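Local structure of trehalose-6-phosphate phosphatase (Candida albicans, 5DXI) at residues Leu12-Tyr17 and Leu294-Gly299; Lys18-Arg23 and Pro225-Cys230. The protein is a trehalose-phosphatase of the HAD superfamily, with a Rossmann-like core that holds a magnesium ion and beryllium trifluoride. All coordinates share one frame; numbering follows the deposited sequence.

Interaction 1 (Leu12-Tyr17 and Leu294-Gly299); sequences LLLNNY and LGLLAG
L297 presses its side chain into the turn formed by L13, L14 and Y17, where two helices lie together on one face of the Rossmann-like HAD core sheet. Helices 12-17 and 294-298 run the same way, 38° apart, with axes 9.9 Å apart at closest. The contact is apolar, with no hydrogen bond across it.

L297 does most of the work. Its CG stands anti to the carbonyl carbon (chi1 -58°), and beyond it the CD2 methyl settles on the opposing backbone, 3.7 Å from L14 CA. The same methyl also touches the CB of Y17. The L14 and L297 side chains slide past each other in opposite directions, L14 CD1 meeting L297 CD2 at 4.0 Å. The other L14 methyl, CD2, meets L296 CD2 at 4.0 Å; there the two leucines cross at about a right angle, on the partly exposed side. L13 CD2 reaches L297 CD1 more distantly, deeper in, where L13 also packs on F227 and L229 of the sheet.

Y17 closes the other side. With CG anti to the backbone N (chi1 175°), its ring passes beneath L297, while its hydroxyl is hydrogen-bonded to N62. R23 makes a cation-pi contact with the opposite face of the ring. On the L297 side the CB lies almost exactly above the ring centre, a CH-pi contact of 4.2 Å from CB to centroid, and the L297 carbonyl oxygen lies on the same side of the ring but outside its rim, 3.5 Å from Y17 CE2.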
ATOM      1  N   LEU A  12      -7.936 -20.298   7.903  1.00 35.80           N
ATOM      2  CA  LEU A  12      -7.852 -20.573   6.473  1.00 38.90           C
ATOM      3  C   LEU A  12      -6.591 -19.936   5.882  1.00 34.97           C
ATOM      4  O   LEU A  12      -5.891 -20.559   5.086  1.00 36.22           O
ATOM      5  CB  LEU A  12      -9.100 -20.060   5.734  1.00 34.81           C
ATOM      6  CG  LEU A  12      -9.021 -20.074   4.197  1.00 38.37           C
ATOM      7  CD1 LEU A  12      -8.738 -21.471   3.681  1.00 43.72           C
ATOM      8  CD2 LEU A  12     -10.280 -19.517   3.537  1.00 41.80           C
ATOM      9  N   LEU A  13      -6.318 -18.690   6.260  1.00 35.26           N
ATOM     10  CA  LEU A  13      -5.135 -18.005   5.742  1.00 36.27           C
ATOM     11  C   LEU A  13      -3.897 -18.840   6.070  1.00 36.90           C
ATOM     12  O   LEU A  13      -3.042 -19.080   5.202  1.00 37.21           O
ATOM     13  CB  LEU A  13      -5.005 -16.588   6.316  1.00 34.09           C
ATOM     14  CG  LEU A  13      -3.871 -15.759   5.699  1.00 32.18           C
ATOM     15  CD1 LEU A  13      -4.206 -15.394   4.247  1.00 30.37           C
ATOM     16  CD2 LEU A  13      -3.622 -14.518   6.504  1.00 30.46           C
ATOM     17  N   LEU A  14      -3.846 -19.317   7.314  1.00 35.79           N
ATOM     18  CA  LEU A  14      -2.731 -20.128   7.795  1.00 38.92           C
ATOM     19  C   LEU A  14      -2.624 -21.416   6.990  1.00 41.61           C
ATOM     20  O   LEU A  14      -1.534 -21.816   6.579  1.00 42.52           O
ATOM     21  CB  LEU A  14      -2.908 -20.440   9.287  1.00 41.49           C
ATOM     22  CG  LEU A  14      -1.836 -21.278  10.000  1.00 41.74           C
ATOM     23  CD1 LEU A  14      -0.454 -20.636   9.902  1.00 43.62           C
ATOM     24  CD2 LEU A  14      -2.221 -21.503  11.457  1.00 44.49           C
ATOM     25  N   ASN A  15      -3.763 -22.063   6.746  1.00 39.79           N
ATOM     26  CA  ASN A  15      -3.759 -23.299   5.975  1.00 40.53           C
ATOM     27  C   ASN A  15      -3.280 -23.102   4.546  1.00 42.42           C
ATOM     28  O   ASN A  15      -2.513 -23.917   4.027  1.00 46.42           O
ATOM     29  CB  ASN A  15      -5.145 -23.943   5.993  1.00 44.57           C
ATOM     30  CG  ASN A  15      -5.441 -24.604   7.326  1.00 51.95           C
ATOM     31  OD1 ASN A  15      -4.517 -25.059   8.010  1.00 51.25           O
ATOM     32  ND2 ASN A  15      -6.716 -24.658   7.708  1.00 47.93           N
ATOM     33  N   ASN A  16      -3.731 -22.031   3.903  1.00 39.66           N
ATOM     34  CA  ASN A  16      -3.329 -21.770   2.528  1.00 40.12           C
ATOM     35  C   ASN A  16      -1.826 -21.450   2.505  1.00 40.67           C
ATOM     36  O   ASN A  16      -1.112 -21.866   1.587  1.00 42.31           O
ATOM     37  CB  ASN A  16      -4.135 -20.613   1.933  1.00 39.45           C
ATOM     38  CG  ASN A  16      -4.119 -20.595   0.406  1.00 42.24           C
ATOM     39  OD1 ASN A  16      -5.009 -21.129  -0.237  1.00 50.04           O
ATOM     40  ND2 ASN A  16      -3.082 -20.020  -0.172  1.00 50.79           N
ATOM     41  N   TYR A  17      -1.363 -20.724   3.525  1.00 37.23           N
ATOM     42  CA  TYR A  17       0.059 -20.374   3.668  1.00 41.88           C
ATOM     43  C   TYR A  17       0.937 -21.612   3.731  1.00 42.93           C
ATOM     44  O   TYR A  17       1.866 -21.758   2.946  1.00 42.59           O
ATOM     45  CB  TYR A  17       0.298 -19.529   4.926  1.00 41.05           C
ATOM     46  CG  TYR A  17       1.774 -19.227   5.209  1.00 42.64           C
ATOM     47  CD1 TYR A  17       2.417 -18.175   4.576  1.00 42.01           C
ATOM     48  CD2 TYR A  17       2.508 -19.975   6.133  1.00 42.38           C
ATOM     49  CE1 TYR A  17       3.754 -17.877   4.839  1.00 42.61           C
ATOM     50  CE2 TYR A  17       3.852 -19.685   6.399  1.00 43.21           C
ATOM     51  CZ  TYR A  17       4.465 -18.637   5.740  1.00 43.01           C
ATOM     52  OH  TYR A  17       5.788 -18.332   5.973  1.00 46.35           O
ATOM     53  N   LEU A 294       0.219 -11.950  11.021  1.00 34.13           N
ATOM     54  CA  LEU A 294       1.517 -12.229  10.408  1.00 35.61           C
ATOM     55  C   LEU A 294       2.368 -13.086  11.360  1.00 34.44           C
ATOM     56  O   LEU A 294       3.084 -14.009  10.927  1.00 34.60           O
ATOM     57  CB  LEU A 294       2.234 -10.921  10.026  1.00 30.17           C
ATOM     58  CG  LEU A 294       1.493 -10.067   8.981  1.00 34.51           C
ATOM     59  CD1 LEU A 294       2.267  -8.804   8.642  1.00 32.83           C
ATOM     60  CD2 LEU A 294       1.211 -10.875   7.712  1.00 27.86           C
ATOM     61  N   GLY A 295       2.288 -12.770  12.650  1.00 34.52           N
ATOM     62  CA  GLY A 295       2.946 -13.559  13.679  1.00 39.55           C
ATOM     63  C   GLY A 295       2.506 -15.011  13.645  1.00 41.44           C
ATOM     64  O   GLY A 295       3.320 -15.924  13.770  1.00 41.75           O
ATOM     65  N   LEU A 296       1.205 -15.215  13.452  1.00 40.80           N
ATOM     66  CA  LEU A 296       0.637 -16.549  13.319  1.00 38.34           C
ATOM     67  C   LEU A 296       1.276 -17.312  12.168  1.00 41.46           C
ATOM     68  O   LEU A 296       1.717 -18.450  12.330  1.00 43.21           O
ATOM     69  CB  LEU A 296      -0.878 -16.461  13.090  1.00 39.41           C
ATOM     70  CG  LEU A 296      -1.577 -17.805  12.876  1.00 42.39           C
ATOM     71  CD1 LEU A 296      -1.589 -18.577  14.195  1.00 42.32           C
ATOM     72  CD2 LEU A 296      -2.987 -17.668  12.270  1.00 39.61           C
ATOM     73  N   LEU A 297       1.332 -16.675  11.002  1.00 40.37           N
ATOM     74  CA  LEU A 297       1.960 -17.289   9.845  1.00 39.81           C
ATOM     75  C   LEU A 297       3.431 -17.561  10.122  1.00 43.07           C
ATOM     76  O   LEU A 297       3.982 -18.567   9.680  1.00 43.40           O
ATOM     77  CB  LEU A 297       1.839 -16.390   8.613  1.00 35.34           C
ATOM     78  CG  LEU A 297       0.444 -15.972   8.144  1.00 41.84           C
ATOM     79  CD1 LEU A 297       0.554 -15.162   6.857  1.00 36.24           C
ATOM     80  CD2 LEU A 297      -0.418 -17.195   7.947  1.00 34.73           C
ATOM     81  N   ALA A 298       4.050 -16.651  10.861  1.00 37.56           N
ATOM     82  CA  ALA A 298       5.486 -16.722  11.117  1.00 43.80           C
ATOM     83  C   ALA A 298       5.872 -17.836  12.093  1.00 48.06           C
ATOM     84  O   ALA A 298       7.043 -18.197  12.201  1.00 49.52           O
ATOM     85  CB  ALA A 298       5.987 -15.368  11.634  1.00 37.75           C
ATOM     86  N   GLY A 299       4.896 -18.380  12.806  1.00 47.74           N
ATOM     87  CA  GLY A 299       5.192 -19.369  13.824  1.00 49.55           C
ATOM     88  C   GLY A 299       5.671 -18.737  15.124  1.00 52.49           C
ATOM     89  O   GLY A 299       6.336 -19.392  15.930  1.00 50.52           O
TER

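Interaction 2 (Lys18-Arg23 and Pro225-Cys230); sequences KESQRR and PDFMLC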
ATOM      1  N   LYS A  18       0.612 -22.522   4.640  1.00 43.76           N
ATOM      2  CA  LYS A  18       1.436 -23.704   4.830  1.00 46.81           C
ATOM      3  C   LYS A  18       1.338 -24.689   3.654  1.00 49.74           C
ATOM      4  O   LYS A  18       2.254 -25.474   3.418  1.00 50.61           O
ATOM      5  CB  LYS A  18       1.087 -24.362   6.173  1.00 45.68           C
ATOM      6  CG  LYS A  18       1.385 -23.394   7.317  1.00 50.16           C
ATOM      7  CD  LYS A  18       1.090 -23.938   8.708  1.00 54.50           C
ATOM      8  CE  LYS A  18       2.358 -23.920   9.594  1.00 61.73           C
ATOM      9  NZ  LYS A  18       3.200 -22.671   9.475  1.00 58.79           N
ATOM     10  N   GLU A  19       0.243 -24.632   2.902  1.00 46.95           N
ATOM     11  CA  GLU A  19       0.096 -25.479   1.727  1.00 48.18           C
ATOM     12  C   GLU A  19       0.912 -24.974   0.531  1.00 49.58           C
ATOM     13  O   GLU A  19       1.375 -25.767  -0.293  1.00 52.18           O
ATOM     14  CB  GLU A  19      -1.379 -25.598   1.331  1.00 50.96           C
ATOM     15  CG  GLU A  19      -1.803 -27.007   0.946  1.00 56.69           C
ATOM     16  CD  GLU A  19      -1.950 -27.925   2.146  1.00 62.05           C
ATOM     17  OE1 GLU A  19      -1.895 -27.435   3.295  1.00 65.46           O
ATOM     18  OE2 GLU A  19      -2.117 -29.144   1.938  1.00 66.19           O
ATOM     19  N   SER A  20       1.066 -23.655   0.436  1.00 47.26           N
ATOM     20  CA  SER A  20       1.648 -23.007  -0.742  1.00 49.14           C
ATOM     21  C   SER A  20       3.183 -23.040  -0.823  1.00 47.70           C
ATOM     22  O   SER A  20       3.872 -23.161   0.190  1.00 49.06           O
ATOM     23  CB  SER A  20       1.180 -21.562  -0.795  1.00 44.52           C
ATOM     24  OG  SER A  20       1.662 -20.859   0.342  1.00 43.19           O
ATOM     25  N   GLN A  21       3.699 -22.905  -2.043  1.00 48.29           N
ATOM     26  CA  GLN A  21       5.139 -22.971  -2.305  1.00 49.38           C
ATOM     27  C   GLN A  21       5.753 -21.614  -2.655  1.00 49.11           C
ATOM     28  O   GLN A  21       6.920 -21.365  -2.352  1.00 48.04           O
ATOM     29  CB  GLN A  21       5.439 -23.943  -3.444  1.00 52.66           C
ATOM     30  CG  GLN A  21       5.126 -25.395  -3.174  1.00 57.64           C
ATOM     31  CD  GLN A  21       5.527 -26.272  -4.347  1.00 67.70           C
ATOM     32  OE1 GLN A  21       6.693 -26.291  -4.749  1.00 69.19           O
ATOM     33  NE2 GLN A  21       4.563 -27.001  -4.908  1.00 71.17           N
ATOM     34  N   ARG A  22       4.977 -20.748  -3.303  1.00 45.97           N
ATOM     35  CA  ARG A  22       5.498 -19.464  -3.785  1.00 45.20           C
ATOM     36  C   ARG A  22       4.655 -18.317  -3.243  1.00 41.24           C
ATOM     37  O   ARG A  22       3.646 -17.919  -3.825  1.00 39.41           O
ATOM     38  CB  ARG A  22       5.534 -19.445  -5.312  1.00 42.20           C
ATOM     39  CG  ARG A  22       6.468 -20.498  -5.894  1.00 44.67           C
ATOM     40  CD  ARG A  22       6.273 -20.671  -7.383  1.00 49.69           C
ATOM     41  NE  ARG A  22       4.922 -21.133  -7.706  1.00 49.85           N
ATOM     42  CZ  ARG A  22       4.538 -22.406  -7.672  1.00 50.92           C
ATOM     43  NH1 ARG A  22       5.399 -23.354  -7.325  1.00 53.09           N
ATOM     44  NH2 ARG A  22       3.291 -22.729  -7.977  1.00 47.59           N
ATOM     45  N   ARG A  23       5.105 -17.772  -2.125  1.00 38.96           N
ATOM     46  CA  ARG A  23       4.302 -16.830  -1.389  1.00 37.18           C
ATOM     47  C   ARG A  23       4.741 -15.403  -1.667  1.00 37.60           C
ATOM     48  O   ARG A  23       5.940 -15.107  -1.689  1.00 40.95           O
ATOM     49  CB  ARG A  23       4.414 -17.163   0.088  1.00 37.58           C
ATOM     50  CG  ARG A  23       4.200 -18.663   0.324  1.00 41.75           C
ATOM     51  CD  ARG A  23       3.970 -18.939   1.769  1.00 45.16           C
ATOM     52  NE  ARG A  23       3.977 -20.357   2.128  1.00 48.92           N
ATOM     53  CZ  ARG A  23       4.950 -20.956   2.807  1.00 45.31           C
ATOM     54  NH1 ARG A  23       6.024 -20.269   3.178  1.00 41.58           N
ATOM     55  NH2 ARG A  23       4.855 -22.249   3.096  1.00 44.35           N
ATOM     56  N   PRO A 225       3.037 -16.783  -8.143  1.00 42.05           N
ATOM     57  CA  PRO A 225       2.720 -16.954  -6.723  1.00 38.54           C
ATOM     58  C   PRO A 225       1.464 -17.808  -6.572  1.00 38.22           C
ATOM     59  O   PRO A 225       0.579 -17.729  -7.425  1.00 38.18           O
ATOM     60  CB  PRO A 225       2.468 -15.522  -6.235  1.00 37.76           C
ATOM     61  CG  PRO A 225       3.098 -14.637  -7.273  1.00 37.67           C
ATOM     62  CD  PRO A 225       2.943 -15.376  -8.565  1.00 37.98           C
ATOM     63  N   ASP A 226       1.397 -18.636  -5.539  1.00 37.14           N
ATOM     64  CA  ASP A 226       0.185 -19.410  -5.295  1.00 41.65           C
ATOM     65  C   ASP A 226      -0.437 -18.997  -3.967  1.00 39.90           C
ATOM     66  O   ASP A 226      -1.432 -19.571  -3.521  1.00 41.90           O
ATOM     67  CB  ASP A 226       0.487 -20.911  -5.318  1.00 43.02           C
ATOM     68  CG  ASP A 226       1.579 -21.303  -4.334  1.00 45.01           C
ATOM     69  OD1 ASP A 226       2.237 -20.398  -3.768  1.00 45.13           O
ATOM     70  OD2 ASP A 226       1.791 -22.516  -4.135  1.00 42.60           O
ATOM     71  N   PHE A 227       0.162 -17.980  -3.355  1.00 39.72           N
ATOM     72  CA  PHE A 227      -0.314 -17.382  -2.114  1.00 36.32           C
ATOM     73  C   PHE A 227       0.052 -15.907  -2.131  1.00 37.89           C
ATOM     74  O   PHE A 227       1.234 -15.556  -2.198  1.00 35.97           O
ATOM     75  CB  PHE A 227       0.312 -18.072  -0.896  1.00 36.13           C
ATOM     76  CG  PHE A 227      -0.123 -17.501   0.426  1.00 35.73           C
ATOM     77  CD1 PHE A 227      -1.182 -18.060   1.122  1.00 39.01           C
ATOM     78  CD2 PHE A 227       0.532 -16.418   0.982  1.00 36.40           C
ATOM     79  CE1 PHE A 227      -1.584 -17.544   2.349  1.00 35.05           C
ATOM     80  CE2 PHE A 227       0.135 -15.894   2.204  1.00 36.02           C
ATOM     81  CZ  PHE A 227      -0.922 -16.457   2.890  1.00 36.36           C
ATOM     82  N   MET A 228      -0.954 -15.045  -2.091  1.00 33.43           N
ATOM     83  CA  MET A 228      -0.725 -13.609  -2.074  1.00 30.98           C
ATOM     84  C   MET A 228      -1.505 -12.970  -0.932  1.00 32.08           C
ATOM     85  O   MET A 228      -2.738 -13.055  -0.882  1.00 32.65           O
ATOM     86  CB  MET A 228      -1.121 -12.979  -3.421  1.00 34.24           C
ATOM     87  CG  MET A 228      -0.208 -13.340  -4.594  1.00 29.57           C
ATOM     88  SD  MET A 228      -1.107 -13.877  -6.069  1.00 35.04           S
ATOM     89  CE  MET A 228      -1.634 -15.511  -5.544  1.00 35.83           C
ATOM     90  N   LEU A 229      -0.792 -12.343  -0.003  1.00 29.22           N
ATOM     91  CA  LEU A 229      -1.455 -11.652   1.098  1.00 30.16           C
ATOM     92  C   LEU A 229      -1.147 -10.168   1.006  1.00 28.54           C
ATOM     93  O   LEU A 229       0.020  -9.753   1.020  1.00 29.67           O
ATOM     94  CB  LEU A 229      -1.022 -12.205   2.453  1.00 29.17           C
ATOM     95  CG  LEU A 229      -1.503 -11.427   3.677  1.00 26.54           C
ATOM     96  CD1 LEU A 229      -3.040 -11.407   3.734  1.00 25.80           C
ATOM     97  CD2 LEU A 229      -0.921 -12.016   4.972  1.00 24.66           C
ATOM     98  N   CYS A 230      -2.202  -9.376   0.897  1.00 26.27           N
ATOM     99  CA  CYS A 230      -2.055  -7.946   0.674  1.00 28.94           C
ATOM    100  C   CYS A 230      -2.850  -7.174   1.715  1.00 27.34           C
ATOM    101  O   CYS A 230      -4.058  -7.392   1.868  1.00 27.04           O
ATOM    102  CB  CYS A 230      -2.523  -7.585  -0.734  1.00 30.17           C
ATOM    103  SG  CYS A 230      -2.508  -5.829  -1.162  1.00 28.98           S
TER
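D226 turns its carboxylate under the backbone of S20-R22 and holds the link between helix 10-19 and strand 23-27, the first strand of the HAD core. Its CG sits between the backbone N and the carbonyl carbon (chi1 56°), which brings both oxygens up to consecutive amides. OD2 takes the Q21 N-H through its syn lone pair in a nearly straight bond of 2.9 Å from Q21 N. OD1 accepts from R22 N at 2.8 Å, again on the syn side but 31° out of the carboxylate plane. The backbone answers in return, with D226 N donating to R22 O. That exchange pushes two acceptors together, R22 O and D226 OD1 lying 2.9 Å apart, a repulsion that the surrounding N-H donors probably offset.

Inward of these bonds the contact is buried and tight. S20 OG lies 3.3 Å from F227 CB and is hydrogen-bonded to Y17 O, so the serine both finishes the helix and packs on the strand. R23 and F227 form a parallel beta bridge, R23 CA giving a CH...O contact to F227 O, and their side chains cross on the same face of the sheet.

Outward, the fit is looser. Q21 is exposed, and beyond CB its side chain runs clear of segment 225-230. The R22 guanidinium plane is tilted 27° from that of the D226 carboxylate, the side chains crossing at about a right angle, with OD2 over the guanidinium face toward the rim, 4.1 Å from R22 NH2; this is charge proximity rather than a salt bridge, and R22 NE bonds instead to L224 O.

Strand 62-67 flanks R23 on its far side, strand 266-271 flanks M228, and helix 10-19 covers F227 through L13 and N16.

Interactions 1 and 2 have centres 10 Å apart and share helix 10-19: residues 12-17 give its middle to interaction 1, and residues 18-23 carry its end into strand 23-27. The chain then goes through most of the domain before strand 227-232 completes interaction 2, and helix 287-298, last of all, completes interaction 1. The two meet at the F227 ring, which packs against L13 and Y17. Helices 10-19 and 287-298 thus cover the same face of the central sheet over its adjacent strands 23-27 and 227-232. Those strands lead on to D28, D30 and D233, which bind the magnesium ion, so the helices near both chain ends pack together on the strands that carry the site.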